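Local coordinates for protein membrane-bound lytic murein transglycosylase (Agrobacterium tumefaciens, PDB 2PNW) that probably cleaves the glycan strands of bacterial cell-wall peptidoglycan as a lytic transglycosylase of the MltA family, forming 1,6-anhydromuramoyl products, at residues F7-V12 with V84-S89; E103-V108 with R193-D198; R117-R122 with I174-S179. All coordinates share one frame; numbering follows the deposited sequence.

Interaction 1 of 3, residues F7-V12 with V84-S89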
loop_
_atom_site.group_PDB
_atom_site.type_symbol
_atom_site.label_atom_id
_atom_site.label_comp_id
_atom_site.label_asym_id
_atom_site.label_seq_id
_atom_site.Cartn_x
_atom_site.Cartn_y
_atom_site.Cartn_z
ATOM N N PHE A 7 8.692 20.326 4.803
ATOM C CA PHE A 7 9.909 19.459 4.760
ATOM C C PHE A 7 10.938 19.986 3.749
ATOM O O PHE A 7 10.624 20.826 2.903
ATOM C CB PHE A 7 9.512 18.018 4.406
ATOM C CG PHE A 7 9.011 17.854 2.993
ATOM C CD1 PHE A 7 9.860 17.380 1.996
ATOM C CD2 PHE A 7 7.693 18.182 2.656
ATOM C CE1 PHE A 7 9.407 17.236 0.695
ATOM C CE2 PHE A 7 7.231 18.050 1.357
ATOM C CZ PHE A 7 8.082 17.580 0.372
ATOM N N SER A 8 12.164 19.483 3.838
ATOM C CA SER A 8 13.191 19.851 2.867
ATOM C C SER A 8 13.805 18.624 2.188
ATOM O O SER A 8 13.771 17.517 2.727
ATOM C CB SER A 8 14.278 20.705 3.529
ATOM O OG SER A 8 15.168 19.904 4.286
ATOM N N ILE A 9 14.336 18.819 0.988
ATOM C CA ILE A 9 15.153 17.786 0.372
ATOM C C ILE A 9 16.476 18.384 -0.053
ATOM O O ILE A 9 16.522 19.450 -0.665
ATOM C CB ILE A 9 14.457 17.029 -0.804
ATOM C CG1 ILE A 9 14.359 17.901 -2.060
ATOM C CG2 ILE A 9 13.099 16.460 -0.368
ATOM C CD1 ILE A 9 13.815 17.158 -3.280
ATOM N N ASP A 10 17.546 17.690 0.293
ATOM C CA ASP A 10 18.886 18.205 0.112
ATOM C C ASP A 10 19.772 17.203 -0.595
ATOM O O ASP A 10 19.829 16.038 -0.214
ATOM C CB ASP A 10 19.475 18.548 1.476
ATOM C CG ASP A 10 18.635 19.564 2.223
ATOM O OD1 ASP A 10 18.644 20.750 1.822
ATOM O OD2 ASP A 10 17.945 19.168 3.192
ATOM N N GLU A 11 20.480 17.675 -1.616
ATOM C CA GLU A 11 21.352 16.808 -2.398
ATOM C C GLU A 11 22.425 16.149 -1.533
ATOM O O GLU A 11 23.013 16.793 -0.661
ATOM C CB GLU A 11 21.999 17.595 -3.535
ATOM C CG GLU A 11 22.869 16.746 -4.442
ATOM C CD GLU A 11 23.376 17.485 -5.662
ATOM O OE1 GLU A 11 23.141 18.702 -5.789
ATOM O OE2 GLU A 11 24.017 16.835 -6.511
ATOM N N VAL A 12 22.653 14.858 -1.771
ATOM C CA VAL A 12 23.781 14.132 -1.200
ATOM C C VAL A 12 24.497 13.439 -2.355
ATOM O O VAL A 12 24.077 13.559 -3.516
ATOM C CB VAL A 12 23.359 13.086 -0.138
ATOM C CG1 VAL A 12 22.759 13.747 1.100
ATOM C CG2 VAL A 12 22.384 12.033 -0.730
ATOM N N VAL A 84 20.039 11.569 -9.325
ATOM C CA VAL A 84 20.713 12.320 -8.265
ATOM C C VAL A 84 19.958 12.117 -6.956
ATOM O O VAL A 84 18.751 12.355 -6.915
ATOM C CB VAL A 84 20.741 13.822 -8.595
ATOM C CG1 VAL A 84 21.432 14.615 -7.462
ATOM C CG2 VAL A 84 21.419 14.072 -9.941
ATOM N N PRO A 85 20.662 11.690 -5.877
ATOM C CA PRO A 85 20.009 11.403 -4.600
ATOM C C PRO A 85 19.864 12.637 -3.703
ATOM O O PRO A 85 20.771 13.501 -3.646
ATOM C CB PRO A 85 20.953 10.394 -3.938
ATOM C CG PRO A 85 22.314 10.641 -4.561
ATOM C CD PRO A 85 22.126 11.492 -5.802
ATOM N N PHE A 86 18.743 12.688 -2.991
ATOM C CA PHE A 86 18.421 13.781 -2.071
ATOM C C PHE A 86 17.879 13.186 -0.775
ATOM O O PHE A 86 16.985 12.335 -0.811
ATOM C CB PHE A 86 17.329 14.670 -2.665
ATOM C CG PHE A 86 17.760 15.462 -3.859
ATOM C CD1 PHE A 86 18.068 16.810 -3.730
ATOM C CD2 PHE A 86 17.844 14.875 -5.112
ATOM C CE1 PHE A 86 18.457 17.559 -4.833
ATOM C CE2 PHE A 86 18.243 15.614 -6.223
ATOM C CZ PHE A 86 18.545 16.967 -6.076
ATOM N N ARG A 87 18.420 13.621 0.357
ATOM C CA ARG A 87 17.884 13.242 1.663
ATOM C C ARG A 87 16.577 13.985 1.880
ATOM O O ARG A 87 16.504 15.197 1.672
ATOM C CB ARG A 87 18.873 13.607 2.781
ATOM C CG ARG A 87 18.481 13.098 4.167
ATOM C CD ARG A 87 19.492 13.558 5.249
ATOM N NE ARG A 87 20.711 12.742 5.204
ATOM C CZ ARG A 87 21.892 13.185 4.785
ATOM N NH1 ARG A 87 22.031 14.455 4.404
ATOM N NH2 ARG A 87 22.939 12.363 4.758
ATOM N N ILE A 88 15.538 13.260 2.271
ATOM C CA ILE A 88 14.274 13.895 2.640
ATOM C C ILE A 88 14.292 14.156 4.151
ATOM O O ILE A 88 14.493 13.234 4.940
ATOM C CB ILE A 88 13.056 13.030 2.260
ATOM C CG1 ILE A 88 13.030 12.777 0.742
ATOM C CG2 ILE A 88 11.741 13.695 2.735
ATOM C CD1 ILE A 88 12.023 11.705 0.306
ATOM N N SER A 89 14.094 15.412 4.549
ATOM C CA SER A 89 14.064 15.753 5.981
ATOM C C SER A 89 12.708 16.317 6.383
ATOM O O SER A 89 12.386 17.448 6.004
ATOM C CB SER A 89 15.169 16.756 6.311
ATOM O OG SER A 89 16.447 16.169 6.162
HETATM O O HOH W 1 17.241 16.912 3.758
#

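Interaction 2 of 3, residues E103-V108 with R193-D198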
loop_
_atom_site.group_PDB
_atom_site.type_symbol
_atom_site.label_atom_id
_atom_site.label_comp_id
_atom_site.label_asym_id
_atom_site.label_seq_id
_atom_site.Cartn_x
_atom_site.Cartn_y
_atom_site.Cartn_z
ATOM N N GLU A 103 0.690 -9.251 1.245
ATOM C CA GLU A 103 -0.518 -9.777 0.607
ATOM C C GLU A 103 -0.892 -11.046 1.372
ATOM O O GLU A 103 -0.182 -12.065 1.217
ATOM C CB GLU A 103 -0.214 -10.179 -0.840
ATOM C CG GLU A 103 -1.452 -10.557 -1.665
ATOM C CD GLU A 103 -1.112 -11.078 -3.090
ATOM O OE1 GLU A 103 0.014 -11.590 -3.326
ATOM O OE2 GLU A 103 -2.015 -11.036 -3.957
ATOM N N PRO A 104 -1.972 -11.010 2.194
ATOM C CA PRO A 104 -2.303 -12.248 2.886
ATOM C C PRO A 104 -2.911 -13.318 1.999
ATOM O O PRO A 104 -3.536 -13.033 0.963
ATOM C CB PRO A 104 -3.351 -11.813 3.949
ATOM C CG PRO A 104 -3.276 -10.287 4.003
ATOM C CD PRO A 104 -2.868 -9.907 2.595
ATOM N N GLU A 105 -2.738 -14.559 2.421
ATOM C CA GLU A 105 -3.498 -15.641 1.874
ATOM C C GLU A 105 -4.748 -15.788 2.758
ATOM O O GLU A 105 -4.632 -15.858 3.989
ATOM C CB GLU A 105 -2.623 -16.897 1.896
ATOM C CG GLU A 105 -3.230 -18.055 1.214
ATOM C CD GLU A 105 -2.235 -19.200 1.071
ATOM O OE1 GLU A 105 -1.331 -19.102 0.211
ATOM O OE2 GLU A 105 -2.375 -20.187 1.819
ATOM N N LEU A 106 -5.926 -15.819 2.145
ATOM C CA LEU A 106 -7.175 -15.922 2.880
ATOM C C LEU A 106 -7.980 -17.120 2.407
ATOM O O LEU A 106 -8.317 -17.215 1.223
ATOM C CB LEU A 106 -7.995 -14.642 2.689
ATOM C CG LEU A 106 -9.320 -14.498 3.454
ATOM C CD1 LEU A 106 -9.091 -14.409 4.971
ATOM C CD2 LEU A 106 -10.113 -13.291 2.973
ATOM N N GLU A 107 -8.293 -18.040 3.330
ATOM C CA GLU A 107 -9.185 -19.153 3.031
ATOM C C GLU A 107 -10.599 -18.672 2.777
ATOM O O GLU A 107 -11.164 -17.897 3.582
ATOM C CB GLU A 107 -9.204 -20.172 4.194
ATOM C CG GLU A 107 -7.864 -20.893 4.358
ATOM C CD GLU A 107 -7.865 -21.887 5.525
ATOM O OE1 GLU A 107 -8.911 -22.049 6.217
ATOM O OE2 GLU A 107 -6.797 -22.497 5.751
ATOM N N VAL A 108 -11.185 -19.168 1.685
ATOM C CA VAL A 108 -12.550 -18.822 1.301
ATOM C C VAL A 108 -13.310 -20.007 0.742
ATOM O O VAL A 108 -12.718 -21.074 0.517
ATOM C CB VAL A 108 -12.571 -17.666 0.246
ATOM C CG1 VAL A 108 -11.878 -16.420 0.820
ATOM C CG2 VAL A 108 -11.887 -18.105 -1.066
ATOM N N ARG A 193 -4.458 -13.172 -1.651
ATOM C CA ARG A 193 -4.602 -14.395 -2.442
ATOM C C ARG A 193 -5.682 -15.261 -1.803
ATOM O O ARG A 193 -5.505 -15.732 -0.694
ATOM C CB ARG A 193 -3.267 -15.143 -2.483
ATOM C CG ARG A 193 -2.168 -14.313 -3.102
ATOM C CD ARG A 193 -1.079 -15.113 -3.798
ATOM N NE ARG A 193 -0.919 -16.470 -3.264
ATOM C CZ ARG A 193 -0.588 -17.515 -4.017
ATOM N NH1 ARG A 193 -0.401 -17.350 -5.326
ATOM N NH2 ARG A 193 -0.452 -18.721 -3.474
ATOM N N LEU A 194 -6.809 -15.444 -2.489
ATOM C CA LEU A 194 -7.909 -16.244 -1.960
ATOM C C LEU A 194 -7.669 -17.719 -2.312
ATOM O O LEU A 194 -7.400 -18.038 -3.489
ATOM C CB LEU A 194 -9.246 -15.776 -2.552
ATOM C CG LEU A 194 -9.615 -14.287 -2.444
ATOM C CD1 LEU A 194 -11.031 -14.096 -2.961
ATOM C CD2 LEU A 194 -9.495 -13.837 -0.956
ATOM N N VAL A 195 -7.738 -18.601 -1.317
ATOM C CA VAL A 195 -7.522 -20.039 -1.549
ATOM C C VAL A 195 -8.808 -20.784 -1.215
ATOM O O VAL A 195 -9.331 -20.681 -0.089
ATOM C CB VAL A 195 -6.370 -20.608 -0.690
ATOM C CG1 VAL A 195 -5.995 -22.033 -1.168
ATOM C CG2 VAL A 195 -5.157 -19.727 -0.781
ATOM N N PHE A 196 -9.325 -21.523 -2.198
ATOM C CA PHE A 196 -10.610 -22.205 -2.052
ATOM C C PHE A 196 -10.365 -23.665 -1.589
ATOM O O PHE A 196 -9.237 -24.143 -1.655
ATOM C CB PHE A 196 -11.341 -22.192 -3.391
ATOM C CG PHE A 196 -11.869 -20.836 -3.795
ATOM C CD1 PHE A 196 -13.230 -20.551 -3.681
ATOM C CD2 PHE A 196 -11.021 -19.866 -4.306
ATOM C CE1 PHE A 196 -13.740 -19.298 -4.065
ATOM C CE2 PHE A 196 -11.514 -18.599 -4.692
ATOM C CZ PHE A 196 -12.881 -18.329 -4.579
ATOM N N PRO A 197 -11.416 -24.369 -1.136
ATOM C CA PRO A 197 -11.250 -25.721 -0.586
ATOM C C PRO A 197 -10.787 -26.752 -1.624
ATOM O O PRO A 197 -10.234 -27.788 -1.259
ATOM C CB PRO A 197 -12.652 -26.057 -0.058
ATOM C CG PRO A 197 -13.313 -24.734 0.136
ATOM C CD PRO A 197 -12.822 -23.956 -1.067
ATOM N N ASP A 198 -10.977 -26.453 -2.903
ATOM C CA ASP A 198 -10.478 -27.337 -3.977
ATOM C C ASP A 198 -9.073 -26.947 -4.475
ATOM O O ASP A 198 -8.592 -27.470 -5.492
ATOM C CB ASP A 198 -11.491 -27.383 -5.134
ATOM C CG ASP A 198 -11.744 -26.028 -5.751
ATOM O OD1 ASP A 198 -11.085 -25.044 -5.380
ATOM O OD2 ASP A 198 -12.599 -25.930 -6.647
#

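Interaction 3 of 3, residues R117-R122 with I174-S179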
loop_
_atom_site.group_PDB
_atom_site.type_symbol
_atom_site.label_atom_id
_atom_site.label_comp_id
_atom_site.label_asym_id
_atom_site.label_seq_id
_atom_site.Cartn_x
_atom_site.Cartn_y
_atom_site.Cartn_z
ATOM N N ARG A 117 -19.045 -17.441 6.152
ATOM C CA ARG A 117 -20.183 -16.559 6.389
ATOM C C ARG A 117 -19.876 -15.096 6.114
ATOM O O ARG A 117 -20.776 -14.264 6.197
ATOM C CB ARG A 117 -20.674 -16.721 7.860
ATOM C CG ARG A 117 -19.588 -16.416 8.883
ATOM C CD ARG A 117 -20.004 -16.724 10.329
ATOM N NE ARG A 117 -21.137 -15.936 10.782
ATOM C CZ ARG A 117 -21.502 -15.814 12.065
ATOM N NH1 ARG A 117 -22.565 -15.087 12.381
ATOM N NH2 ARG A 117 -20.812 -16.417 13.037
ATOM N N TYR A 118 -18.618 -14.766 5.850
ATOM C CA TYR A 118 -18.240 -13.360 5.722
ATOM C C TYR A 118 -17.940 -13.016 4.277
ATOM O O TYR A 118 -16.878 -13.373 3.776
ATOM C CB TYR A 118 -17.021 -13.046 6.600
ATOM C CG TYR A 118 -17.258 -13.390 8.059
ATOM C CD1 TYR A 118 -18.234 -12.702 8.796
ATOM C CD2 TYR A 118 -16.523 -14.402 8.696
ATOM C CE1 TYR A 118 -18.477 -13.011 10.153
ATOM C CE2 TYR A 118 -16.763 -14.732 10.069
ATOM C CZ TYR A 118 -17.738 -14.008 10.769
ATOM O OH TYR A 118 -17.992 -14.288 12.104
ATOM N N PRO A 119 -18.887 -12.341 3.614
ATOM C CA PRO A 119 -18.711 -12.084 2.179
ATOM C C PRO A 119 -17.543 -11.140 1.881
ATOM O O PRO A 119 -17.177 -10.282 2.713
ATOM C CB PRO A 119 -20.038 -11.453 1.773
ATOM C CG PRO A 119 -20.574 -10.810 3.069
ATOM C CD PRO A 119 -20.171 -11.824 4.133
ATOM N N ILE A 120 -16.987 -11.302 0.682
ATOM C CA ILE A 120 -16.018 -10.381 0.118
ATOM C C ILE A 120 -16.714 -9.794 -1.104
ATOM O O ILE A 120 -17.195 -10.546 -1.944
ATOM C CB ILE A 120 -14.746 -11.131 -0.321
ATOM C CG1 ILE A 120 -14.148 -11.881 0.883
ATOM C CG2 ILE A 120 -13.740 -10.140 -0.888
ATOM C CD1 ILE A 120 -12.966 -12.824 0.523
ATOM N N TYR A 121 -16.817 -8.461 -1.183
ATOM C CA TYR A 121 -17.676 -7.828 -2.186
ATOM C C TYR A 121 -16.912 -7.142 -3.312
ATOM O O TYR A 121 -15.883 -6.499 -3.062
ATOM C CB TYR A 121 -18.532 -6.754 -1.518
ATOM C CG TYR A 121 -19.659 -7.284 -0.648
ATOM C CD1 TYR A 121 -20.737 -7.989 -1.206
ATOM C CD2 TYR A 121 -19.648 -7.060 0.739
ATOM C CE1 TYR A 121 -21.799 -8.463 -0.389
ATOM C CE2 TYR A 121 -20.698 -7.531 1.568
ATOM C CZ TYR A 121 -21.766 -8.213 0.996
ATOM O OH TYR A 121 -22.793 -8.657 1.819
ATOM N N ARG A 122 -17.448 -7.246 -4.534
ATOM C CA ARG A 122 -17.006 -6.404 -5.654
ATOM C C ARG A 122 -17.638 -5.035 -5.485
ATOM O O ARG A 122 -18.537 -4.856 -4.655
ATOM C CB ARG A 122 -17.555 -6.917 -7.006
ATOM C CG ARG A 122 -17.149 -8.276 -7.462
ATOM C CD ARG A 122 -17.729 -8.485 -8.896
ATOM N NE ARG A 122 -19.113 -8.951 -8.930
ATOM C CZ ARG A 122 -20.161 -8.224 -9.311
ATOM N NH1 ARG A 122 -19.998 -6.966 -9.727
ATOM N NH2 ARG A 122 -21.377 -8.765 -9.327
ATOM N N ILE A 174 -17.587 -12.030 -4.235
ATOM C CA ILE A 174 -16.487 -12.744 -4.906
ATOM C C ILE A 174 -16.323 -14.139 -4.280
ATOM O O ILE A 174 -16.128 -15.124 -4.989
ATOM C CB ILE A 174 -15.173 -11.938 -4.764
ATOM C CG1 ILE A 174 -15.304 -10.571 -5.470
ATOM C CG2 ILE A 174 -13.928 -12.725 -5.305
ATOM C CD1 ILE A 174 -14.201 -9.574 -5.127
ATOM N N ALA A 175 -16.422 -14.202 -2.951
ATOM C CA ALA A 175 -16.274 -15.428 -2.157
ATOM C C ALA A 175 -16.678 -15.117 -0.713
ATOM O O ALA A 175 -16.984 -13.962 -0.401
ATOM C CB ALA A 175 -14.814 -15.959 -2.202
ATOM N N TRP A 176 -16.646 -16.140 0.154
ATOM C CA TRP A 176 -16.985 -16.006 1.571
ATOM C C TRP A 176 -15.843 -16.505 2.421
ATOM O O TRP A 176 -15.365 -17.618 2.222
ATOM C CB TRP A 176 -18.236 -16.832 1.912
ATOM C CG TRP A 176 -19.515 -16.158 1.588
ATOM C CD1 TRP A 176 -20.285 -15.389 2.442
ATOM C CD2 TRP A 176 -20.199 -16.177 0.343
ATOM N NE1 TRP A 176 -21.400 -14.935 1.790
ATOM C CE2 TRP A 176 -21.373 -15.411 0.501
ATOM C CE3 TRP A 176 -19.938 -16.776 -0.889
ATOM C CZ2 TRP A 176 -22.284 -15.236 -0.519
ATOM C CZ3 TRP A 176 -20.825 -16.581 -1.913
ATOM C CH2 TRP A 176 -21.984 -15.809 -1.732
ATOM N N ALA A 177 -15.402 -15.683 3.367
ATOM C CA ALA A 177 -14.323 -16.041 4.298
ATOM C C ALA A 177 -14.939 -16.657 5.569
ATOM O O ALA A 177 -16.143 -16.548 5.797
ATOM C CB ALA A 177 -13.512 -14.793 4.651
ATOM N N ARG A 178 -14.113 -17.300 6.384
ATOM C CA ARG A 178 -14.584 -17.890 7.651
ATOM C C ARG A 178 -14.055 -17.146 8.857
ATOM O O ARG A 178 -14.462 -17.453 9.987
ATOM C CB ARG A 178 -14.191 -19.379 7.763
ATOM C CG ARG A 178 -12.700 -19.635 7.709
ATOM C CD ARG A 178 -12.382 -21.150 7.839
ATOM N NE ARG A 178 -12.946 -21.668 9.081
ATOM C CZ ARG A 178 -13.213 -22.948 9.330
ATOM N NH1 ARG A 178 -12.962 -23.884 8.416
ATOM N NH2 ARG A 178 -13.738 -23.288 10.511
ATOM N N SER A 179 -13.135 -16.202 8.639
ATOM C CA SER A 179 -12.601 -15.366 9.731
ATOM C C SER A 179 -12.856 -13.880 9.477
ATOM O O SER A 179 -12.325 -13.317 8.511
ATOM C CB SER A 179 -11.111 -15.612 9.911
ATOM O OG SER A 179 -10.527 -14.638 10.774
#

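Interaction 1 of 3, residues F7-V12 with V84-S89
I9 and I88 lie side by side on one face of an antiparallel strand pair and point the same way. I9 CG2 meets I88 CG1 at 3.8 Å. I9 holds CG1 between its backbone N and carbonyl carbon (chi1 73°), which leaves CG2 beside the N and facing I88. F86 and E11 share this face. The F86 ring slants against the backbone of E11, with CD1 3.3 Å from E11 N. The extended E11 side chain reaches past V84, and its OE2 passes V84 CG1 at 3.5 Å on the way to a salt bridge with R371. The other face, with S8, D10, R87 and S89, is polar. S8 OG donates to D10 OD2 at 3.1 Å, on the syn side of the carboxylate but 24° out of its plane. One water donates to R87 O and accepts from S89 OG; its approach to D10 OD2 is doubtfully short. V12 crosses R87 at about a right angle and sets CG1 over one face of the guanidinium, 3.5 Å from R87 NH1. Five backbone bonds run between the strands; V12 N to P85 O is nearly straight (176°). Strand 8-11, at the N-terminal end of the modelled chain, is an edge strand added to strand 83-89. On its other side, strand 83-89 bonds to strand 353-363 through V84, F86 and I88, while helix 364-367 packs on V84 and F86.

Interaction 2 of 3, residues E103-V108 with R193-D198
Strands 105-108 and 193-195 run parallel, 34° apart in direction, joined by four backbone hydrogen bonds that alternate from R193 N to P104 O through to V108 N to V195 O. Short CA-H...O contacts, such as E105 CA to R193 O, fill in between them. Both segments lie within the MltA-specific insert domain, and strand 191-195 bonds on to strand 201-209 through L194 and K202. The L106 and L194 side chains share one face. They lie side by side, with their CD2 atoms 4.0 Å apart. V108 crosses L194 at about a right angle, and its CG1 reaches L194 CD2 at 3.9 Å. V108 CG1 is anti to the carbonyl carbon (chi1 -59°), which leaves CG2 between the backbone N and the carbonyl carbon. This CG2 methyl stands over the centre of the F196 ring, 3.5 Å from the centroid and 5° off the ring normal, a CH-pi contact. E105, E107, R193 and V195 lie on the opposite face. E105 CG presses on V195 CG2 at 3.2 Å, a close approach. E105 OE1 comes to the edge of the R193 guanidinium, in its plane, but the salt bridge to R193 NH2 is long at 3.8 Å. E103 crosses R193 at about a right angle and touches its aliphatic part, with OE2 3.4 Å from R193 CG. Its carboxylate has other partners: OE2 bridges to R203 and OE1 bonds to S341. One face of the pair is thus apolar; the other carries E105, E107 and R193 with V195 among them, and the long E105-R193 bridge is probably a loose attraction.

Interaction 3 of 3, residues R117-R122 with I174-S179
A classic beta bulge opens this antiparallel pair: R117 and Y118 both face A177. Y118 N donates to A177 O at 3.1 Å with good geometry (163°), while the bond from R117 N to the same oxygen is weak and bent (130°). A177 N returns a bond to Y118 O at 2.8 Å. Further along, I120 N donates to A175 O, and I174 N to I120 O. P119 and W176 form a non-hydrogen-bonded pair. Here the indole lies with one face toward P119 CA, and P119 CB is 3.7 Å from W176 NE1. The indole edge meets the R117 carbonyl carbon, near the ring plane. Both segments belong to the MltA-specific insert domain, where strand 173-177 bonds on its other side to strand 96-109 through W176 and S109. On the face with A177, the Y118 ring has R117 CG over its centre, 3.4 Å above the plane. Its edge faces the carbonyl of R178, with Y118 CE2 3.6 Å from R178 O. I120, on the same face, turns to L106, V108 and L183. The chain turns a corner at I174, whose CG1 packs on R122 CG at 3.6 Å. Past the strand, S179 takes the N-cap position of helix 180-189, and S179 OG accepts from the backbone N of D182.

In the fold
Interactions 2 and 3 lie on the same side of the chain's centre, with their own centres 11 Å apart, and both fall in the MltA-specific insert domain. They touch directly. V108 CB is 3.7 Å from A175 CB, and I120 CD1 is 3.8 Å from L106 CD2, so the apolar face of 103-108 and 193-198 continues into that of 117-122 and 174-179. Strand 96-109 lies between strands 191-195 and 173-177. Interaction 1 is remote, on the opposite side of the chain's centre, about 42 Å from interaction 2 and 45 Å from interaction 3 between centres. Strand 353-363 links the regions, since it pairs with both 83-89 and 96-109.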